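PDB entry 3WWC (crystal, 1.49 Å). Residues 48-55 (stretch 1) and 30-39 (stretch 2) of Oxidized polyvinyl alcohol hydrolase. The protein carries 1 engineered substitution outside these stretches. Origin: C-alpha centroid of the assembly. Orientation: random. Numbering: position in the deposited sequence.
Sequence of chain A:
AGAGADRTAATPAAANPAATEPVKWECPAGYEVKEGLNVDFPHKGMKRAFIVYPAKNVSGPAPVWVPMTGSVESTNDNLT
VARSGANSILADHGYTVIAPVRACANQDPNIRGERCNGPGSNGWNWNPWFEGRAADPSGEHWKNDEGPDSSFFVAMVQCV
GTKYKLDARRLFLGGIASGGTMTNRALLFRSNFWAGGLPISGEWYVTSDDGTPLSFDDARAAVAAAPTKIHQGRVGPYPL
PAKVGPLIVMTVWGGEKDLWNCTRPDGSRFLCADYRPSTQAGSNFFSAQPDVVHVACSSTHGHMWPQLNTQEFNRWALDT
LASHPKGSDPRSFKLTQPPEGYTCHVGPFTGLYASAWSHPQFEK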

ATOM      1  N   ARG A  48       0.971  16.731 -10.091  1.00  9.63           N
ATOM      2  CA  ARG A  48       0.408  15.988  -8.981  1.00  9.76           C
ATOM      3  C   ARG A  48       0.129  16.821  -7.740  1.00 11.07           C
ATOM      4  O   ARG A  48       0.633  17.935  -7.586  1.00 10.86           O
ATOM      5  CB  ARG A  48       1.385  14.848  -8.617  1.00  9.78           C
ATOM      6  CG  ARG A  48       1.786  13.984  -9.755  1.00 10.67           C
ATOM      7  CD  ARG A  48       0.605  13.214 -10.379  1.00 13.00           C
ATOM      8  NE  ARG A  48      -0.152  12.403  -9.417  1.00 10.58           N
ATOM      9  CZ  ARG A  48       0.057  11.103  -9.244  1.00  9.87           C
ATOM     10  NH1 ARG A  48       0.984  10.445  -9.966  1.00 10.81           N
ATOM     11  NH2 ARG A  48      -0.658  10.469  -8.322  1.00  9.91           N
ATOM     12  N   ALA A  49      -0.655  16.266  -6.815  1.00  8.84           N
ATOM     13  CA  ALA A  49      -0.964  16.957  -5.594  1.00  8.92           C
ATOM     14  C   ALA A  49      -0.824  16.014  -4.426  1.00  8.33           C
ATOM     15  O   ALA A  49      -0.919  14.781  -4.580  1.00  8.70           O
ATOM     16  CB  ALA A  49      -2.412  17.514  -5.612  1.00  9.36           C
ATOM     17  N   PHE A  50      -0.634  16.598  -3.257  1.00  7.89           N
ATOM     18  CA  PHE A  50      -0.515  15.815  -2.033  1.00  8.24           C
ATOM     19  C   PHE A  50      -0.732  16.724  -0.852  1.00  9.31           C
ATOM     20  O   PHE A  50      -0.636  17.961  -0.976  1.00  9.40           O
ATOM     21  CB  PHE A  50       0.860  15.128  -1.939  1.00  8.31           C
ATOM     22  CG  PHE A  50       2.060  16.070  -2.004  1.00  8.75           C
ATOM     23  CD1 PHE A  50       2.612  16.406  -3.242  1.00 10.62           C
ATOM     24  CD2 PHE A  50       2.609  16.618  -0.835  1.00  8.93           C
ATOM     25  CE1 PHE A  50       3.730  17.287  -3.323  1.00 11.05           C
ATOM     26  CE2 PHE A  50       3.707  17.495  -0.901  1.00 10.49           C
ATOM     27  CZ  PHE A  50       4.273  17.824  -2.138  1.00  8.57           C
ATOM     28  N   ILE A  51      -1.060  16.141   0.295  1.00  9.25           N
ATOM     29  CA  ILE A  51      -1.386  16.928   1.483  1.00  9.77           C
ATOM     30  C   ILE A  51      -0.419  16.569   2.590  1.00  9.93           C
ATOM     31  O   ILE A  51      -0.163  15.382   2.871  1.00 10.20           O
ATOM     32  CB  ILE A  51      -2.833  16.636   1.921  1.00  8.83           C
ATOM     33  CG1 ILE A  51      -3.799  17.006   0.782  1.00 10.40           C
ATOM     34  CG2 ILE A  51      -3.219  17.454   3.167  1.00 10.68           C
ATOM     35  CD1 ILE A  51      -5.286  16.573   1.025  1.00 13.14           C
ATOM     36  N   VAL A  52       0.053  17.585   3.300  1.00  9.49           N
ATOM     37  CA  VAL A  52       1.006  17.368   4.368  1.00 10.41           C
ATOM     38  C   VAL A  52       0.449  17.777   5.713  1.00 12.14           C
ATOM     39  O   VAL A  52      -0.053  18.909   5.887  1.00 12.95           O
ATOM     40  CB  VAL A  52       2.314  18.203   4.148  1.00  9.72           C
ATOM     41  CG1 VAL A  52       3.289  18.028   5.372  1.00 11.36           C
ATOM     42  CG2 VAL A  52       2.997  17.825   2.848  1.00 11.05           C
ATOM     43  N   TYR A  53       0.518  16.864   6.685  1.00 10.74           N
ATOM     44  CA  TYR A  53       0.146  17.203   8.073  1.00 12.44           C
ATOM     45  C   TYR A  53       1.452  16.960   8.872  1.00 12.85           C
ATOM     46  O   TYR A  53       1.824  15.806   9.173  1.00 11.66           O
ATOM     47  CB  TYR A  53      -0.979  16.277   8.602  1.00 12.77           C
ATOM     48  CG  TYR A  53      -2.391  16.495   8.056  1.00 14.29           C
ATOM     49  CD1 TYR A  53      -2.788  15.974   6.813  1.00 17.19           C
ATOM     50  CD2 TYR A  53      -3.345  17.203   8.796  1.00 17.21           C
ATOM     51  CE1 TYR A  53      -4.097  16.177   6.350  1.00 16.36           C
ATOM     52  CE2 TYR A  53      -4.640  17.396   8.335  1.00 17.64           C
ATOM     53  CZ  TYR A  53      -5.003  16.882   7.111  1.00 18.70           C
ATOM     54  OH  TYR A  53      -6.320  17.067   6.656  1.00 20.38           O
ATOM     55  N   PRO A  54       2.165  18.033   9.275  1.00 13.50           N
ATOM     56  CA  PRO A  54       3.414  17.848  10.028  1.00 12.91           C
ATOM     57  C   PRO A  54       3.195  17.228  11.399  1.00 13.23           C
ATOM     58  O   PRO A  54       2.187  17.460  12.072  1.00 14.98           O
ATOM     59  CB  PRO A  54       4.011  19.253  10.124  1.00 15.39           C
ATOM     60  CG  PRO A  54       3.290  20.040   9.059  1.00 15.55           C
ATOM     61  CD  PRO A  54       1.908  19.453   8.962  1.00 13.77           C
ATOM     62  N   ALA A  55       4.163  16.414  11.816  1.00 13.35           N
ATOM     63  CA  ALA A  55       4.073  15.734  13.095  1.00 13.46           C
ATOM     64  C   ALA A  55       3.948  16.667  14.263  1.00 16.69           C
ATOM     65  O   ALA A  55       4.651  17.679  14.288  1.00 19.30           O
ATOM     66  CB  ALA A  55       5.336  14.870  13.304  1.00 12.70           C
TER
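Stretch 2 (30-39) GYEVKEGLNV

Stretch 2 lies along stretch 1 as an antiparallel neighbour in a β-sheet: the strand Gly36 to Val39 runs against the strand Arg48 to Tyr53, with 154° between their N-to-C directions and a closest approach of the axes of 4.5 Å. The residues before Gly36 form no regular structure but fold back beside the strand. Phe50 pairs with Asn38, Ile51 with Leu37 and Val52 with Gly36, the CA atoms of these pairs lying 5.3, 4.4 and 4.8 Å apart. The wide and narrow spacings alternate because the first and third pairs are hydrogen-bonded and the middle one is not. Asn38 N donates to Phe50 O at 2.7 Å and Phe50 N to Asn38 O at 3.0 Å; Gly36 N donates to Val52 O at 2.9 Å and Val52 N to Gly36 O, also at 2.9 Å. Between these two hydrogen-bonded pairs, Ile51 CA makes a CA-H...O contact with Gly36 O at 3.2 Å.

Phe50, Val52 and Asn38 cover the most surface, and all three side chains lie on the same face of the sheet. Phe50 has chi1 in the p well, at 57°, and the end of its ring comes nearer to stretch 2 than its CA-to-CB bond alone suggests. Asn38 CB sits over one ring face, 3.7 Å from the centroid of the Phe50 ring and 14° off the ring normal, a CH-pi contact. Farther out, Phe50 CZ comes within 4.3 Å of Tyr31 CE1, while Tyr31 OH donates to Val39 O at 2.7 Å, tying the loop to Val39 in the strand.

The side-chain amide of Asn38 serves the loop of its own stretch: Lys34 N donates to Asn38 OD1 at 2.9 Å, and Asn38 ND2 donates to Lys34 O at 2.9 Å. The two-way link joins Lys34 to the strand, and Val52 meets both residues, with Val52 CG2 3.8 Å from Asn38 ND2 and Val52 CB 3.8 Å from Lys34 O. Gly36 adopts phi 88° and psi -147°, where a CB would jam against the preceding carbonyl oxygen; Lys34 NZ would crowd it as well.

On the other face, Ile51 CG1 packs against Leu37 CD1 at 3.7 Å, and Ala49 CB lies 4.3 Å from the same Leu37 CD1. Beyond the last bridge, Pro54 CD rests 3.8 Å from Glu35 CG. The contact buries 504 Å² in all, counting both sides.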

ATOM      1  N   GLY A  30      12.280  25.439  -7.641  1.00 21.30           N
ATOM      2  CA  GLY A  30      11.296  26.460  -7.385  1.00 23.16           C
ATOM      3  C   GLY A  30      10.031  25.982  -6.707  1.00 23.09           C
ATOM      4  O   GLY A  30       9.148  26.811  -6.432  1.00 23.55           O
ATOM      5  N   TYR A  31       9.920  24.681  -6.432  1.00 21.45           N
ATOM      6  CA  TYR A  31       8.698  24.210  -5.783  1.00 20.61           C
ATOM      7  C   TYR A  31       8.688  24.593  -4.320  1.00 20.88           C
ATOM      8  O   TYR A  31       9.634  24.329  -3.592  1.00 24.65           O
ATOM      9  CB  TYR A  31       8.534  22.672  -5.957  1.00 17.44           C
ATOM     10  CG  TYR A  31       7.091  22.218  -5.677  1.00 15.41           C
ATOM     11  CD1 TYR A  31       6.719  21.784  -4.390  1.00 13.35           C
ATOM     12  CD2 TYR A  31       6.115  22.333  -6.653  1.00 14.08           C
ATOM     13  CE1 TYR A  31       5.397  21.472  -4.076  1.00 13.17           C
ATOM     14  CE2 TYR A  31       4.778  22.040  -6.350  1.00 13.99           C
ATOM     15  CZ  TYR A  31       4.446  21.617  -5.073  1.00 13.47           C
ATOM     16  OH  TYR A  31       3.115  21.394  -4.786  1.00 14.08           O
ATOM     17  N   GLU A  32       7.609  25.195  -3.858  1.00 21.50           N
ATOM     18  CA  GLU A  32       7.561  25.628  -2.473  1.00 22.41           C
ATOM     19  C   GLU A  32       6.595  24.735  -1.712  1.00 21.53           C
ATOM     20  O   GLU A  32       5.402  24.896  -1.847  1.00 21.30           O
ATOM     21  CB  GLU A  32       7.062  27.069  -2.402  1.00 25.17           C
ATOM     22  CG  GLU A  32       7.682  27.966  -3.460  1.00 30.78           C
ATOM     23  CD  GLU A  32       7.197  29.405  -3.368  1.00 34.02           C
ATOM     24  OE1 GLU A  32       7.879  30.210  -2.699  1.00 36.50           O
ATOM     25  OE2 GLU A  32       6.135  29.721  -3.959  1.00 35.74           O
ATOM     26  N   VAL A  33       7.113  23.794  -0.936  1.00 20.83           N
ATOM     27  CA  VAL A  33       6.278  22.899  -0.144  1.00 20.63           C
ATOM     28  C   VAL A  33       5.585  23.620   0.977  1.00 20.42           C
ATOM     29  O   VAL A  33       6.133  24.563   1.566  1.00 20.16           O
ATOM     30  CB  VAL A  33       7.102  21.786   0.474  1.00 22.65           C
ATOM     31  CG1 VAL A  33       6.188  20.845   1.292  1.00 25.78           C
ATOM     32  CG2 VAL A  33       7.782  21.058  -0.581  1.00 24.86           C
ATOM     33  N   LYS A  34       4.365  23.205   1.272  1.00 17.78           N
ATOM     34  CA  LYS A  34       3.622  23.840   2.328  1.00 19.30           C
ATOM     35  C   LYS A  34       2.847  22.852   3.166  1.00 18.76           C
ATOM     36  O   LYS A  34       2.665  21.696   2.770  1.00 17.13           O
ATOM     37  CB  LYS A  34       2.645  24.870   1.727  1.00 21.81           C
ATOM     38  CG  LYS A  34       1.700  24.285   0.706  1.00 24.95           C
ATOM     39  CD  LYS A  34       0.643  25.302   0.156  1.00 27.10           C
ATOM     40  CE  LYS A  34      -0.485  25.623   1.179  1.00 28.52           C
ATOM     41  NZ  LYS A  34      -1.395  24.483   1.493  1.00 25.45           N
ATOM     42  N   GLU A  35       2.398  23.311   4.333  1.00 18.37           N
ATOM     43  CA  GLU A  35       1.559  22.486   5.169  1.00 17.20           C
ATOM     44  C   GLU A  35       0.244  22.487   4.428  1.00 16.88           C
ATOM     45  O   GLU A  35      -0.133  23.480   3.795  1.00 19.32           O
ATOM     46  CB  GLU A  35       1.369  23.129   6.539  1.00 20.08           C
ATOM     47  CG  GLU A  35       0.308  22.472   7.363  1.00 22.18           C
ATOM     48  CD  GLU A  35       0.255  23.006   8.798  1.00 26.62           C
ATOM     49  OE1 GLU A  35       0.983  23.965   9.114  1.00 29.80           O
ATOM     50  OE2 GLU A  35      -0.529  22.460   9.602  1.00 29.10           O
ATOM     51  N   GLY A  36      -0.474  21.380   4.489  1.00 14.18           N
ATOM     52  CA  GLY A  36      -1.753  21.292   3.825  1.00 12.73           C
ATOM     53  C   GLY A  36      -1.658  20.827   2.379  1.00 11.74           C
ATOM     54  O   GLY A  36      -0.764  20.051   2.034  1.00 11.02           O
ATOM     55  N   LEU A  37      -2.542  21.328   1.530  1.00 11.16           N
ATOM     56  CA  LEU A  37      -2.577  20.910   0.142  1.00 11.48           C
ATOM     57  C   LEU A  37      -1.491  21.508  -0.735  1.00 12.42           C
ATOM     58  O   LEU A  37      -1.300  22.750  -0.709  1.00 13.47           O
ATOM     59  CB  LEU A  37      -3.934  21.258  -0.465  1.00 13.43           C
ATOM     60  CG  LEU A  37      -4.108  20.833  -1.919  1.00 12.85           C
ATOM     61  CD1 LEU A  37      -4.117  19.316  -2.079  1.00 14.49           C
ATOM     62  CD2 LEU A  37      -5.482  21.370  -2.381  1.00 14.66           C
ATOM     63  N   ASN A  38      -0.743  20.648  -1.454  1.00 10.06           N
ATOM     64  CA  ASN A  38       0.318  21.077  -2.396  1.00 10.06           C
ATOM     65  C   ASN A  38      -0.157  20.653  -3.758  1.00 11.71           C
ATOM     66  O   ASN A  38      -0.554  19.502  -3.935  1.00 11.40           O
ATOM     67  CB  ASN A  38       1.610  20.317  -2.060  1.00 12.00           C
ATOM     68  CG  ASN A  38       2.230  20.810  -0.766  1.00 12.70           C
ATOM     69  OD1 ASN A  38       3.137  21.637  -0.809  1.00 15.33           O
ATOM     70  ND2 ASN A  38       1.721  20.358   0.379  1.00 10.89           N
ATOM     71  N   VAL A  39      -0.133  21.548  -4.738  1.00 11.37           N
ATOM     72  CA  VAL A  39      -0.617  21.222  -6.071  1.00 11.55           C
ATOM     73  C   VAL A  39       0.435  21.503  -7.125  1.00 11.07           C
ATOM     74  O   VAL A  39       1.484  22.092  -6.804  1.00 11.59           O
ATOM     75  CB  VAL A  39      -1.912  22.028  -6.447  1.00 11.85           C
ATOM     76  CG1 VAL A  39      -3.015  21.745  -5.425  1.00 13.22           C
ATOM     77  CG2 VAL A  39      -1.607  23.523  -6.469  1.00 14.54           C
TER